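N-acetyl-beta-D glucosaminidase (Rhizomucor miehei CAU432, PDB 4ZM6) probably hydrolyses beta-N-acetylglucosaminides through its glycoside hydrolase family 3 region and carries a GCN5-related acetyltransferase region, which binds acetyl-CoA, for glucosamine N-acetylation. Local coordinates at residues A[19-24]-A[40-45]; A[477-482]-A[493-498]; A[551-556]-A[595-600]. All coordinates share one frame; numbering follows the deposited sequence.

Contact 1: A[19-24]-A[40-45]; sequences CGFDGL and GSIILF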
ATOM      1  N   CYS A  19      38.419  -5.048  -6.335  1.00 93.86           N
ATOM      2  CA  CYS A  19      39.291  -6.220  -6.263  1.00 93.27           C
ATOM      3  C   CYS A  19      39.919  -6.367  -4.882  1.00 92.16           C
ATOM      4  O   CYS A  19      40.253  -5.373  -4.234  1.00 87.82           O
ATOM      5  CB  CYS A  19      40.388  -6.112  -7.325  1.00 95.72           C
ATOM      6  SG  CYS A  19      39.824  -5.499  -8.935  1.00 98.79           S
ATOM      7  N   GLY A  20      40.082  -7.616  -4.447  1.00 93.62           N
ATOM      8  CA  GLY A  20      40.641  -7.921  -3.130  1.00 95.48           C
ATOM      9  C   GLY A  20      42.096  -8.352  -3.171  1.00 98.28           C
ATOM     10  O   GLY A  20      42.803  -8.107  -4.154  1.00 98.19           O
ATOM     11  N   PHE A  21      42.537  -8.984  -2.086  1.00100.56           N
ATOM     12  CA  PHE A  21      43.906  -9.493  -1.952  1.00 99.94           C
ATOM     13  C   PHE A  21      44.031 -10.324  -0.674  1.00 99.81           C
ATOM     14  O   PHE A  21      43.056 -10.494   0.063  1.00 97.65           O
ATOM     15  CB  PHE A  21      44.928  -8.343  -1.942  1.00 99.03           C
ATOM     16  CG  PHE A  21      44.744  -7.371  -0.807  1.00102.04           C
ATOM     17  CD1 PHE A  21      45.264  -7.641   0.453  1.00101.57           C
ATOM     18  CD2 PHE A  21      44.055  -6.182  -0.999  1.00103.88           C
ATOM     19  CE1 PHE A  21      45.099  -6.750   1.499  1.00100.20           C
ATOM     20  CE2 PHE A  21      43.888  -5.285   0.044  1.00102.65           C
ATOM     21  CZ  PHE A  21      44.410  -5.570   1.295  1.00100.78           C
ATOM     22  N   ASP A  22      45.235 -10.838  -0.421  1.00101.84           N
ATOM     23  CA  ASP A  22      45.527 -11.597   0.795  1.00 99.90           C
ATOM     24  C   ASP A  22      46.569 -10.869   1.647  1.00100.32           C
ATOM     25  O   ASP A  22      47.378 -10.096   1.127  1.00 99.62           O
ATOM     26  CB  ASP A  22      46.026 -12.999   0.430  1.00 97.32           C
ATOM     27  CG  ASP A  22      45.677 -14.038   1.480  1.00 96.15           C
ATOM     28  OD1 ASP A  22      45.853 -13.756   2.685  1.00 95.03           O
ATOM     29  OD2 ASP A  22      45.225 -15.141   1.101  1.00 92.70           O
ATOM     30  N   GLY A  23      46.535 -11.111   2.955  1.00103.28           N
ATOM     31  CA  GLY A  23      47.510 -10.532   3.886  1.00105.00           C
ATOM     32  C   GLY A  23      46.974  -9.334   4.646  1.00104.17           C
ATOM     33  O   GLY A  23      45.794  -9.014   4.546  1.00105.44           O
ATOM     34  N   LEU A  24      47.857  -8.667   5.391  1.00102.66           N
ATOM     35  CA  LEU A  24      47.482  -7.559   6.282  1.00 97.60           C
ATOM     36  C   LEU A  24      48.188  -6.259   5.884  1.00 96.07           C
ATOM     37  O   LEU A  24      48.262  -5.315   6.672  1.00100.58           O
ATOM     38  CB  LEU A  24      47.809  -7.917   7.742  1.00 95.78           C
ATOM     39  CG  LEU A  24      47.709  -9.407   8.112  1.00 96.82           C
ATOM     40  CD1 LEU A  24      49.068 -10.092   8.020  1.00 96.64           C
ATOM     41  CD2 LEU A  24      47.133  -9.612   9.501  1.00 95.38           C
ATOM     42  N   GLY A  40      39.707   1.697  -8.992  1.00 97.14           N
ATOM     43  CA  GLY A  40      38.942   2.674  -8.214  1.00 91.85           C
ATOM     44  C   GLY A  40      38.349   2.204  -6.897  1.00 88.30           C
ATOM     45  O   GLY A  40      37.924   3.032  -6.091  1.00 89.75           O
ATOM     46  N   SER A  41      38.293   0.891  -6.677  1.00 82.46           N
ATOM     47  CA  SER A  41      37.677   0.342  -5.471  1.00 80.88           C
ATOM     48  C   SER A  41      38.393  -0.920  -4.996  1.00 79.92           C
ATOM     49  O   SER A  41      38.856  -1.722  -5.803  1.00 78.36           O
ATOM     50  CB  SER A  41      36.198   0.027  -5.724  1.00 81.55           C
ATOM     51  OG  SER A  41      35.594   0.979  -6.589  1.00 81.89           O
ATOM     52  N   ILE A  42      38.469  -1.083  -3.679  1.00 80.97           N
ATOM     53  CA  ILE A  42      39.070  -2.258  -3.052  1.00 83.46           C
ATOM     54  C   ILE A  42      38.004  -2.953  -2.217  1.00 86.25           C
ATOM     55  O   ILE A  42      37.058  -2.310  -1.762  1.00 90.95           O
ATOM     56  CB  ILE A  42      40.240  -1.861  -2.119  1.00 84.40           C
ATOM     57  CG1 ILE A  42      41.288  -1.029  -2.874  1.00 85.18           C
ATOM     58  CG2 ILE A  42      40.885  -3.090  -1.482  1.00 82.06           C
ATOM     59  CD1 ILE A  42      41.966  -1.753  -4.021  1.00 85.52           C
ATOM     60  N   ILE A  43      38.160  -4.262  -2.022  1.00 87.97           N
ATOM     61  CA  ILE A  43      37.314  -5.025  -1.097  1.00 87.65           C
ATOM     62  C   ILE A  43      38.194  -5.810  -0.123  1.00 83.17           C
ATOM     63  O   ILE A  43      39.242  -6.329  -0.504  1.00 84.09           O
ATOM     64  CB  ILE A  43      36.326  -5.967  -1.838  1.00 90.48           C
ATOM     65  CG1 ILE A  43      35.564  -6.848  -0.834  1.00 94.48           C
ATOM     66  CG2 ILE A  43      37.045  -6.823  -2.872  1.00 90.00           C
ATOM     67  CD1 ILE A  43      34.348  -7.548  -1.409  1.00 95.15           C
ATOM     68  N   LEU A  44      37.756  -5.884   1.130  1.00 79.01           N
ATOM     69  CA  LEU A  44      38.523  -6.524   2.195  1.00 77.46           C
ATOM     70  C   LEU A  44      37.735  -7.645   2.873  1.00 78.34           C
ATOM     71  O   LEU A  44      36.500  -7.645   2.876  1.00 80.82           O
ATOM     72  CB  LEU A  44      38.922  -5.484   3.243  1.00 77.69           C
ATOM     73  CG  LEU A  44      39.641  -4.223   2.749  1.00 76.35           C
ATOM     74  CD1 LEU A  44      39.929  -3.302   3.925  1.00 75.52           C
ATOM     75  CD2 LEU A  44      40.926  -4.573   2.020  1.00 76.30           C
ATOM     76  N   PHE A  45      38.464  -8.600   3.446  1.00 77.55           N
ATOM     77  CA  PHE A  45      37.871  -9.720   4.179  1.00 78.30           C
ATOM     78  C   PHE A  45      38.615  -9.898   5.501  1.00 79.05           C
ATOM     79  O   PHE A  45      39.572  -9.174   5.766  1.00 80.90           O
ATOM     80  CB  PHE A  45      37.966 -10.998   3.348  1.00 78.30           C
ATOM     81  CG  PHE A  45      37.187 -10.953   2.064  1.00 79.04           C
ATOM     82  CD1 PHE A  45      37.702 -10.309   0.942  1.00 78.58           C
ATOM     83  CD2 PHE A  45      35.943 -11.568   1.971  1.00 80.05           C
ATOM     84  CE1 PHE A  45      36.985 -10.268  -0.242  1.00 80.23           C
ATOM     85  CE2 PHE A  45      35.223 -11.534   0.788  1.00 80.64           C
ATOM     86  CZ  PHE A  45      35.744 -10.883  -0.318  1.00 81.83           C
TER
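Cys19 and Ile42 are partners in a parallel beta bridge, and the chain between them runs through helix 28-37, making a beta-alpha-beta unit of the glycoside hydrolase family 3 N-terminal domain, which belongs to the TIM-barrel clan. The tight part is the backbone pairing. Ile43 N donates to Cys19 O at 3.2 Å. Cys19 N makes a longer, weak bond to Ser41 O, at 3.4 Å, on the same edge. Strand 41-44 is itself bonded on its far edge to strand 76-79, so it is gripped from two directions.

Gly20 suits the end of this short pairing: lacking a side chain, it brings its CA within 3.4 Å of Ile43 O in a CA-H...O contact, while CG2 of Ile43 lies against its N. Beyond it Phe21 supplies the apolar part. Its CG stands between the backbone N and the carbonyl carbon (chi1 61°), and the ring lies beside Leu44, the two side chains pointing the same way, whereas Ile42 crosses Phe21 at about a right angle. The buried methyls of Ile42 and Leu44 give the aromatic ring an apolar surface to lie against.

The loose side begins at Asp22. It and Leu24 are exposed and touch nothing of strand 41-44, and Gly23 turns the chain with a positive phi (101°), a conformation readily open to glycine. Asn48 ties this loop back, donating to Phe21 O and Gly23 O and accepting from Phe45 N. At the Phe21 ring, CE2 meets Leu44 CD2 at 3.6 Å, with Ile42 CG2 at the ring's edge, 4.0 Å from the same CE2.

Contact 2: A[477-482]-A[493-498]; sequences VAAVMN and DTYLVT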
ATOM      1  N   VAL A 477      16.558 -27.255  23.966  1.00 46.23           N
ATOM      2  CA  VAL A 477      17.314 -27.182  22.718  1.00 43.81           C
ATOM      3  C   VAL A 477      17.423 -25.737  22.225  1.00 42.77           C
ATOM      4  O   VAL A 477      16.412 -25.077  21.986  1.00 40.80           O
ATOM      5  CB  VAL A 477      16.654 -28.045  21.629  1.00 43.67           C
ATOM      6  CG1 VAL A 477      17.455 -27.980  20.332  1.00 42.61           C
ATOM      7  CG2 VAL A 477      16.508 -29.482  22.116  1.00 43.85           C
ATOM      8  N   ALA A 478      18.659 -25.261  22.074  1.00 42.49           N
ATOM      9  CA  ALA A 478      18.931 -23.920  21.562  1.00 42.20           C
ATOM     10  C   ALA A 478      19.580 -24.002  20.185  1.00 41.83           C
ATOM     11  O   ALA A 478      20.721 -24.459  20.065  1.00 42.69           O
ATOM     12  CB  ALA A 478      19.844 -23.171  22.520  1.00 42.89           C
ATOM     13  N   ALA A 479      18.851 -23.563  19.155  1.00 41.55           N
ATOM     14  CA  ALA A 479      19.383 -23.472  17.789  1.00 41.96           C
ATOM     15  C   ALA A 479      19.990 -22.090  17.548  1.00 43.09           C
ATOM     16  O   ALA A 479      19.319 -21.067  17.699  1.00 42.99           O
ATOM     17  CB  ALA A 479      18.290 -23.756  16.775  1.00 42.35           C
ATOM     18  N   VAL A 480      21.261 -22.060  17.168  1.00 44.36           N
ATOM     19  CA  VAL A 480      22.005 -20.805  17.134  1.00 45.56           C
ATOM     20  C   VAL A 480      22.311 -20.296  15.722  1.00 47.48           C
ATOM     21  O   VAL A 480      22.841 -19.199  15.564  1.00 45.27           O
ATOM     22  CB  VAL A 480      23.301 -20.904  17.969  1.00 45.48           C
ATOM     23  CG1 VAL A 480      22.962 -21.319  19.389  1.00 45.65           C
ATOM     24  CG2 VAL A 480      24.299 -21.882  17.360  1.00 44.88           C
ATOM     25  N   MET A 481      21.991 -21.085  14.701  1.00 51.75           N
ATOM     26  CA  MET A 481      22.083 -20.604  13.322  1.00 55.29           C
ATOM     27  C   MET A 481      20.668 -20.314  12.796  1.00 52.66           C
ATOM     28  O   MET A 481      20.045 -19.358  13.259  1.00 51.50           O
ATOM     29  CB  MET A 481      22.891 -21.580  12.466  1.00 57.16           C
ATOM     30  CG  MET A 481      24.349 -21.611  12.890  1.00 58.17           C
ATOM     31  SD  MET A 481      25.432 -22.624  11.867  1.00 63.04           S
ATOM     32  CE  MET A 481      25.703 -21.541  10.459  1.00 64.69           C
ATOM     33  N   ASN A 482      20.146 -21.107  11.868  1.00 48.86           N
ATOM     34  CA  ASN A 482      18.771 -20.903  11.430  1.00 49.60           C
ATOM     35  C   ASN A 482      17.791 -21.393  12.492  1.00 47.73           C
ATOM     36  O   ASN A 482      18.045 -22.399  13.148  1.00 50.04           O
ATOM     37  CB  ASN A 482      18.496 -21.625  10.110  1.00 52.66           C
ATOM     38  CG  ASN A 482      19.312 -21.072   8.958  1.00 54.80           C
ATOM     39  OD1 ASN A 482      19.836 -19.958   9.021  1.00 56.24           O
ATOM     40  ND2 ASN A 482      19.420 -21.852   7.889  1.00 56.71           N
ATOM     41  N   ASP A 493       9.704 -30.442  23.598  1.00 55.16           N
ATOM     42  CA  ASP A 493       8.768 -29.575  24.311  1.00 54.32           C
ATOM     43  C   ASP A 493       9.335 -28.193  24.593  1.00 54.28           C
ATOM     44  O   ASP A 493       8.576 -27.239  24.785  1.00 56.34           O
ATOM     45  CB  ASP A 493       8.355 -30.223  25.638  1.00 55.90           C
ATOM     46  CG  ASP A 493       7.463 -31.439  25.449  1.00 57.00           C
ATOM     47  OD1 ASP A 493       6.610 -31.420  24.535  1.00 57.67           O
ATOM     48  OD2 ASP A 493       7.609 -32.411  26.224  1.00 56.11           O
ATOM     49  N   THR A 494      10.659 -28.074  24.618  1.00 53.19           N
ATOM     50  CA  THR A 494      11.287 -26.822  25.036  1.00 53.00           C
ATOM     51  C   THR A 494      12.448 -26.453  24.099  1.00 50.88           C
ATOM     52  O   THR A 494      13.491 -27.107  24.085  1.00 49.83           O
ATOM     53  CB  THR A 494      11.650 -26.854  26.548  1.00 53.73           C
ATOM     54  OG1 THR A 494      12.851 -26.115  26.799  1.00 54.36           O
ATOM     55  CG2 THR A 494      11.800 -28.290  27.049  1.00 53.67           C
ATOM     56  N   TYR A 495      12.227 -25.393  23.320  1.00 49.21           N
ATOM     57  CA  TYR A 495      13.090 -25.004  22.207  1.00 46.58           C
ATOM     58  C   TYR A 495      13.151 -23.480  22.104  1.00 45.01           C
ATOM     59  O   TYR A 495      12.136 -22.800  22.280  1.00 42.96           O
ATOM     60  CB  TYR A 495      12.527 -25.600  20.912  1.00 46.64           C
ATOM     61  CG  TYR A 495      13.221 -25.186  19.626  1.00 46.56           C
ATOM     62  CD1 TYR A 495      14.454 -25.720  19.271  1.00 46.54           C
ATOM     63  CD2 TYR A 495      12.621 -24.286  18.746  1.00 46.85           C
ATOM     64  CE1 TYR A 495      15.082 -25.349  18.092  1.00 46.75           C
ATOM     65  CE2 TYR A 495      13.238 -23.912  17.566  1.00 47.01           C
ATOM     66  CZ  TYR A 495      14.466 -24.448  17.246  1.00 47.84           C
ATOM     67  OH  TYR A 495      15.079 -24.085  16.073  1.00 51.52           O
ATOM     68  N   LEU A 496      14.344 -22.955  21.833  1.00 44.56           N
ATOM     69  CA  LEU A 496      14.544 -21.511  21.660  1.00 45.25           C
ATOM     70  C   LEU A 496      15.517 -21.245  20.519  1.00 44.15           C
ATOM     71  O   LEU A 496      16.184 -22.156  20.044  1.00 45.91           O
ATOM     72  CB  LEU A 496      15.052 -20.853  22.952  1.00 46.11           C
ATOM     73  CG  LEU A 496      16.489 -21.150  23.409  1.00 47.01           C
ATOM     74  CD1 LEU A 496      17.069 -19.967  24.172  1.00 46.91           C
ATOM     75  CD2 LEU A 496      16.562 -22.414  24.253  1.00 47.14           C
ATOM     76  N   VAL A 497      15.596 -19.992  20.087  1.00 43.46           N
ATOM     77  CA  VAL A 497      16.418 -19.625  18.938  1.00 43.14           C
ATOM     78  C   VAL A 497      17.153 -18.311  19.201  1.00 43.30           C
ATOM     79  O   VAL A 497      16.614 -17.410  19.847  1.00 42.62           O
ATOM     80  CB  VAL A 497      15.573 -19.530  17.648  1.00 43.37           C
ATOM     81  CG1 VAL A 497      15.037 -20.904  17.268  1.00 42.66           C
ATOM     82  CG2 VAL A 497      14.424 -18.536  17.802  1.00 43.38           C
ATOM     83  N   THR A 498      18.393 -18.227  18.721  1.00 42.43           N
ATOM     84  CA  THR A 498      19.240 -17.063  18.958  1.00 42.40           C
ATOM     85  C   THR A 498      19.556 -16.311  17.676  1.00 44.07           C
ATOM     86  O   THR A 498      20.147 -15.234  17.728  1.00 44.94           O
ATOM     87  CB  THR A 498      20.568 -17.460  19.637  1.00 42.89           C
ATOM     88  OG1 THR A 498      21.476 -18.012  18.674  1.00 41.56           O
ATOM     89  CG2 THR A 498      20.320 -18.478  20.755  1.00 42.20           C
TER
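Val477 and Tyr495, Ala478 and Leu496, and Ala479 and Val497 form successive bridges between two parallel strands whose axes approach to 4.8 Å at an angle of 21°. Four backbone bonds zigzag between them. Val477 N donates to Thr494 O and Leu496 N to Val477 O, at 3.0 Å; Ala479 N then donates to Leu496 O, and Thr498 N to Ala479 O.

One face carries Val477, Ala479, Tyr495 and Val497. Tyr495 has CG anti to the backbone N (chi1 174°), and its ring runs past both neighbours on strand 475-479: CD1 lies 3.9 Å from Val477 CG1, and CE1 lies 3.8 Å from Ala479 CB. The small methyl of Ala479 lets the ring pass, while the phenolic OH reaches beyond it to bond Pro483 O. Val477 CB lies at the ring edge, in its plane. On the other face Ala478 CB touches Leu496 CD2 at 3.8 Å, and Leu496 also packs on helix 503-513. At the end of the pairing, Thr498 lies alongside Val480, pointing the same way, its OG1 bonded to Glu500 O.

Strand 494-497 is bordered by antiparallel strand 373-377 across its other edge, and strand 475-479 by parallel strand 447-452. Such a mainly parallel sheet with helices packed on it is consistent with the alpha/beta sandwich domain found in many family 3 glycosidases.

Contact 3: A[551-556]-A[595-600]; sequences DHVTAM and VGFVAT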
ATOM      1  N   ASP A 551     -12.407  10.417  21.248  1.00 54.61           N
ATOM      2  CA  ASP A 551     -12.809  10.336  22.661  1.00 54.48           C
ATOM      3  C   ASP A 551     -11.803   9.551  23.487  1.00 53.00           C
ATOM      4  O   ASP A 551     -11.484   9.935  24.607  1.00 52.91           O
ATOM      5  CB  ASP A 551     -14.194   9.701  22.811  1.00 55.10           C
ATOM      6  CG  ASP A 551     -15.311  10.644  22.427  1.00 55.03           C
ATOM      7  OD1 ASP A 551     -15.382  11.749  23.005  1.00 55.23           O
ATOM      8  OD2 ASP A 551     -16.126  10.270  21.559  1.00 56.28           O
ATOM      9  N   HIS A 552     -11.303   8.458  22.925  1.00 53.35           N
ATOM     10  CA  HIS A 552     -10.321   7.628  23.611  1.00 53.57           C
ATOM     11  C   HIS A 552      -8.980   8.323  23.763  1.00 51.71           C
ATOM     12  O   HIS A 552      -8.370   8.266  24.833  1.00 50.62           O
ATOM     13  CB  HIS A 552     -10.145   6.304  22.879  1.00 55.64           C
ATOM     14  CG  HIS A 552     -11.316   5.390  23.032  1.00 57.76           C
ATOM     15  ND1 HIS A 552     -11.980   4.842  21.955  1.00 57.97           N
ATOM     16  CD2 HIS A 552     -11.962   4.954  24.139  1.00 57.68           C
ATOM     17  CE1 HIS A 552     -12.974   4.091  22.393  1.00 58.88           C
ATOM     18  NE2 HIS A 552     -12.986   4.143  23.714  1.00 59.39           N
ATOM     19  N   VAL A 553      -8.524   8.969  22.692  1.00 50.14           N
ATOM     20  CA  VAL A 553      -7.285   9.741  22.735  1.00 48.66           C
ATOM     21  C   VAL A 553      -7.391  10.867  23.758  1.00 48.72           C
ATOM     22  O   VAL A 553      -6.439  11.140  24.489  1.00 48.14           O
ATOM     23  CB  VAL A 553      -6.936  10.310  21.354  1.00 48.69           C
ATOM     24  CG1 VAL A 553      -5.875  11.397  21.461  1.00 49.10           C
ATOM     25  CG2 VAL A 553      -6.464   9.189  20.438  1.00 48.97           C
ATOM     26  N   THR A 554      -8.559  11.506  23.809  1.00 49.20           N
ATOM     27  CA  THR A 554      -8.840  12.544  24.804  1.00 48.33           C
ATOM     28  C   THR A 554      -8.721  11.991  26.222  1.00 47.11           C
ATOM     29  O   THR A 554      -8.091  12.604  27.081  1.00 45.80           O
ATOM     30  CB  THR A 554     -10.247  13.144  24.605  1.00 47.66           C
ATOM     31  OG1 THR A 554     -10.359  13.662  23.271  1.00 46.84           O
ATOM     32  CG2 THR A 554     -10.518  14.255  25.618  1.00 46.95           C
ATOM     33  N   ALA A 555      -9.320  10.827  26.456  1.00 47.43           N
ATOM     34  CA  ALA A 555      -9.232  10.168  27.765  1.00 48.00           C
ATOM     35  C   ALA A 555      -7.797   9.788  28.113  1.00 47.16           C
ATOM     36  O   ALA A 555      -7.374   9.918  29.255  1.00 46.40           O
ATOM     37  CB  ALA A 555     -10.117   8.936  27.798  1.00 48.75           C
ATOM     38  N   MET A 556      -7.049   9.328  27.117  1.00 47.97           N
ATOM     39  CA  MET A 556      -5.653   8.972  27.325  1.00 48.79           C
ATOM     40  C   MET A 556      -4.837  10.201  27.737  1.00 48.98           C
ATOM     41  O   MET A 556      -3.947  10.096  28.584  1.00 49.25           O
ATOM     42  CB  MET A 556      -5.067   8.332  26.059  1.00 49.27           C
ATOM     43  CG  MET A 556      -3.801   7.525  26.297  1.00 49.30           C
ATOM     44  SD  MET A 556      -3.036   6.980  24.756  1.00 51.24           S
ATOM     45  CE  MET A 556      -4.164   5.687  24.262  1.00 49.95           C
ATOM     46  N   VAL A 595      -4.446   1.701  23.296  1.00 52.47           N
ATOM     47  CA  VAL A 595      -3.493   1.726  24.407  1.00 51.35           C
ATOM     48  C   VAL A 595      -2.401   2.785  24.253  1.00 49.31           C
ATOM     49  O   VAL A 595      -1.852   3.253  25.246  1.00 47.72           O
ATOM     50  CB  VAL A 595      -2.857   0.338  24.636  1.00 52.29           C
ATOM     51  CG1 VAL A 595      -3.907  -0.623  25.167  1.00 52.32           C
ATOM     52  CG2 VAL A 595      -2.226  -0.212  23.360  1.00 52.79           C
ATOM     53  N   GLY A 596      -2.089   3.163  23.017  1.00 49.26           N
ATOM     54  CA  GLY A 596      -1.147   4.249  22.765  1.00 49.11           C
ATOM     55  C   GLY A 596      -1.501   5.057  21.532  1.00 48.34           C
ATOM     56  O   GLY A 596      -2.258   4.604  20.667  1.00 47.97           O
ATOM     57  N   PHE A 597      -0.930   6.253  21.452  1.00 47.24           N
ATOM     58  CA  PHE A 597      -1.187   7.163  20.352  1.00 46.86           C
ATOM     59  C   PHE A 597       0.090   7.900  19.969  1.00 45.69           C
ATOM     60  O   PHE A 597       0.908   8.222  20.828  1.00 43.71           O
ATOM     61  CB  PHE A 597      -2.278   8.161  20.767  1.00 49.02           C
ATOM     62  CG  PHE A 597      -2.460   9.300  19.808  1.00 49.32           C
ATOM     63  CD1 PHE A 597      -3.245   9.151  18.684  1.00 49.74           C
ATOM     64  CD2 PHE A 597      -1.837  10.518  20.032  1.00 50.67           C
ATOM     65  CE1 PHE A 597      -3.413  10.194  17.792  1.00 50.89           C
ATOM     66  CE2 PHE A 597      -1.996  11.567  19.146  1.00 51.24           C
ATOM     67  CZ  PHE A 597      -2.787  11.404  18.023  1.00 51.36           C
ATOM     68  N   VAL A 598       0.247   8.166  18.676  1.00 45.91           N
ATOM     69  CA  VAL A 598       1.325   9.018  18.187  1.00 46.63           C
ATOM     70  C   VAL A 598       0.784  10.025  17.162  1.00 47.78           C
ATOM     71  O   VAL A 598      -0.036   9.673  16.308  1.00 47.87           O
ATOM     72  CB  VAL A 598       2.477   8.180  17.588  1.00 46.42           C
ATOM     73  CG1 VAL A 598       2.041   7.460  16.320  1.00 46.87           C
ATOM     74  CG2 VAL A 598       3.700   9.044  17.316  1.00 46.20           C
ATOM     75  N   ALA A 599       1.242  11.274  17.267  1.00 47.63           N
ATOM     76  CA  ALA A 599       0.886  12.338  16.328  1.00 46.82           C
ATOM     77  C   ALA A 599       2.127  12.788  15.580  1.00 46.85           C
ATOM     78  O   ALA A 599       3.237  12.695  16.098  1.00 47.39           O
ATOM     79  CB  ALA A 599       0.271  13.508  17.064  1.00 47.30           C
ATOM     80  N   THR A 600       1.917  13.343  14.391  1.00 46.72           N
ATOM     81  CA  THR A 600       2.966  13.444  13.381  1.00 47.25           C
ATOM     82  C   THR A 600       2.568  14.402  12.252  1.00 46.25           C
ATOM     83  O   THR A 600       1.445  14.358  11.761  1.00 43.88           O
ATOM     84  CB  THR A 600       3.270  12.039  12.806  1.00 46.73           C
ATOM     85  OG1 THR A 600       4.375  11.469  13.507  1.00 48.56           O
ATOM     86  CG2 THR A 600       3.607  12.069  11.317  1.00 46.69           C
TER
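Val553 and Met556, one turn apart on helix 546-561, reach down onto Phe597 and the chain just before it in strand 594-605. The two segments run at 98° to each other, with their axes 9.3 Å apart, and what joins them is apolar.

The aromatic interaction is a CH-pi contact. Val553 CG1 stands over the centre of the Phe597 ring, 4.3 Å from the centroid and 6° from the ring normal, while its other methyl, CG2, lies 3.7 Å from CD1. Phe597 CG is anti to the backbone N, and the ring lies with one face under Val553 CG1; a compact branched valine can lay one methyl over the centre and the other toward the rim.

Met556 makes the remaining van der Waals contacts, mostly with backbone. Its chain extends from the helix and then bends at the sulphur (chi3 -74°), so that CE comes to rest 3.4 Å from Val595 C. The flexible thioether suits an uneven surface: Val595 and Gly596 form a classic beta bulge opposite Ala587. Its apolar side-chain contact is SD to Phe597 CB, at 4.2 Å.

In this GNAT domain, Tyr544 meets the Phe597 ring edge-to-face, and Leu576 of helix 569-577 also touches Phe597. Helix 627-642 packs instead on Val598 and Thr600. Strand 608-618 runs antiparallel alongside strand 594-605, bringing the acetyl-CoA-binding Val618 close to Gly596, and the side chain of Met556 is about 7 Å from the bound acetyl-CoA.

Along the chain the contacts follow one another in series, and each belongs to a different sheet. Contact 1 lies in the parallel sheet of the hydrolase N-terminal domain, contact 2 in the mixed sheet that follows, and contact 3 in the acetyltransferase, where a helix crosses a strand rather than two strands pairing. The centres of contacts 1 and 2 are 36 Å apart, and their nearest atoms about 17 Å. Contact 3 is 39 Å from contact 2 and 53 Å from contact 1, centre to centre, on the opposite side of the chain's centre from contact 1. This separation fits a protein of modular domains, with acetyl-CoA bound near contact 3 alone among the three.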